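Local coordinates for cyclic nucleotide-binding protein (Ruegeria pomeroyi, PDB 3FX3) that probably acts as a DNA-binding transcription regulator of the Crp type, with a cyclic nucleotide-binding domain and a helix-turn-helix domain, at residues F46-K51 / F66-T71. Sequence-based numbering, arbitrary orientation.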
# COMPACT_ATOMS: atom_id res chain seq x y z
N PHE B 46 9.40 -8.86 22.61
CA PHE B 46 10.02 -10.08 22.15
C PHE B 46 11.40 -9.78 21.63
O PHE B 46 11.74 -8.66 21.35
CB PHE B 46 9.19 -10.78 21.07
CG PHE B 46 8.86 -9.92 19.86
CD1 PHE B 46 9.77 -9.77 18.82
CD2 PHE B 46 7.63 -9.30 19.74
CE1 PHE B 46 9.47 -8.99 17.71
CE2 PHE B 46 7.31 -8.51 18.63
CZ PHE B 46 8.22 -8.36 17.61
N LEU B 47 12.16 -10.85 21.47
CA LEU B 47 13.51 -10.78 20.97
C LEU B 47 13.66 -11.55 19.65
O LEU B 47 13.01 -12.58 19.42
CB LEU B 47 14.49 -11.36 22.01
CG LEU B 47 14.63 -10.64 23.35
CD1 LEU B 47 15.61 -11.42 24.29
CD2 LEU B 47 15.09 -9.16 23.10
N GLN B 48 14.55 -11.02 18.82
CA GLN B 48 15.04 -11.67 17.63
C GLN B 48 15.35 -13.14 17.88
O GLN B 48 15.94 -13.47 18.88
CB GLN B 48 16.33 -10.95 17.23
CG GLN B 48 16.57 -10.84 15.79
CD GLN B 48 17.85 -10.07 15.44
OE1 GLN B 48 18.07 -8.92 15.85
NE2 GLN B 48 18.70 -10.72 14.67
N GLU B 49 14.95 -14.00 16.94
CA GLU B 49 15.06 -15.45 16.98
C GLU B 49 14.04 -16.19 17.84
O GLU B 49 13.97 -17.40 17.76
CB GLU B 49 16.49 -15.94 17.35
CG GLU B 49 17.59 -15.32 16.50
CD GLU B 49 17.36 -15.48 15.00
OE1 GLU B 49 16.83 -16.55 14.57
OE2 GLU B 49 17.70 -14.53 14.27
N GLU B 50 13.24 -15.51 18.65
CA GLU B 50 12.19 -16.19 19.39
C GLU B 50 11.06 -16.64 18.43
O GLU B 50 11.00 -16.17 17.30
CB GLU B 50 11.66 -15.30 20.51
CG GLU B 50 12.73 -15.05 21.62
CD GLU B 50 12.26 -14.07 22.70
OE1 GLU B 50 11.22 -13.37 22.54
OE2 GLU B 50 12.93 -14.00 23.74
N LYS B 51 10.19 -17.55 18.88
CA LYS B 51 9.06 -18.03 18.06
C LYS B 51 7.97 -16.98 18.00
O LYS B 51 7.65 -16.36 19.00
CB LYS B 51 8.41 -19.29 18.66
CG LYS B 51 9.30 -20.48 18.72
CD LYS B 51 8.55 -21.71 19.30
CE LYS B 51 9.52 -22.71 19.99
NZ LYS B 51 8.80 -23.98 20.43
N PHE B 66 13.72 -3.35 16.11
CA PHE B 66 15.13 -3.10 15.76
C PHE B 66 15.88 -4.42 15.57
O PHE B 66 15.51 -5.44 16.16
CB PHE B 66 15.78 -2.25 16.86
CG PHE B 66 15.84 -2.91 18.21
CD1 PHE B 66 14.78 -2.80 19.09
CD2 PHE B 66 16.98 -3.61 18.62
CE1 PHE B 66 14.82 -3.41 20.34
CE2 PHE B 66 17.04 -4.22 19.87
CZ PHE B 66 15.97 -4.11 20.75
N ARG B 67 16.91 -4.41 14.73
CA ARG B 67 17.81 -5.55 14.64
C ARG B 67 19.20 -5.19 15.09
O ARG B 67 19.60 -4.04 15.05
CB ARG B 67 17.82 -6.19 13.26
CG ARG B 67 18.24 -5.30 12.11
CD ARG B 67 18.50 -6.15 10.83
NE ARG B 67 19.94 -6.40 10.61
CZ ARG B 67 20.83 -5.49 10.20
NH1 ARG B 67 20.45 -4.22 9.95
NH2 ARG B 67 22.12 -5.84 10.05
N MSE B 68 19.92 -6.21 15.55
CA MSE B 68 21.29 -6.06 15.97
C MSE B 68 22.22 -6.16 14.76
O MSE B 68 22.18 -7.14 14.07
CB MSE B 68 21.64 -7.17 16.98
CG MSE B 68 20.75 -7.14 18.21
SE MSE B 68 20.76 -5.34 18.99
CE MSE B 68 22.68 -5.15 19.10
N THR B 69 23.05 -5.14 14.54
CA THR B 69 24.10 -5.19 13.51
C THR B 69 25.16 -6.17 14.01
O THR B 69 25.16 -6.54 15.19
CB THR B 69 24.70 -3.78 13.20
OG1 THR B 69 25.58 -3.34 14.25
CG2 THR B 69 23.59 -2.73 13.02
N PRO B 70 26.05 -6.66 13.13
CA PRO B 70 27.08 -7.58 13.69
C PRO B 70 28.18 -6.86 14.47
O PRO B 70 28.81 -7.45 15.33
CB PRO B 70 27.60 -8.32 12.46
CG PRO B 70 26.46 -8.25 11.47
CD PRO B 70 25.92 -6.83 11.67
N THR B 71 28.38 -5.58 14.18
CA THR B 71 29.09 -4.64 15.05
C THR B 71 28.43 -4.42 16.45
O THR B 71 29.02 -3.78 17.33
CB THR B 71 29.21 -3.27 14.31
OG1 THR B 71 30.59 -3.03 13.97
CG2 THR B 71 28.66 -2.07 15.12
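Gln48 meets Met68, a selenomethionine, through a single hydrogen bond from side chain to backbone: Met68 N donates to Gln48 OE1 over 3.3 Å. The bond is long but nearly straight, 167° at the hydrogen, and the donor lies in the carbonyl plane with a C=O...N angle of 146°. The same oxygen rests 3.6 Å from Arg67 CA and 4.0 Å from Met68 CG, so one atom of Gln48 makes all the close approaches to the strand. Reach comes from a chain that runs straight out beyond CG (chi2 178°). An alanine here would remove the side-chain carboxamide, which would probably leave Met68 N without its acceptor from the turn and the direct link between turn and strand end lost.

Gln48 is the second residue of a type II beta turn from Leu47 to Glu50, closed by Glu50 N to Leu47 O at 3.0 Å. The extended Glu50 side chain reaches across the turn, its OE1 accepting from Leu47 N at 2.9 Å, with the donor well above the carboxylate plane. On the strand side, Met68 SE sits in plane at the edge of the Phe66 ring. Ser100 links both segments, its OG bonding Gln48 N and its backbone pairing with Phe66. The glutamine thus reaches past strand 100-103, which separates strands 44-46 and 62-68 in one antiparallel sheet, a topology consistent with the cupin-like beta roll of cyclic nucleotide-binding domains.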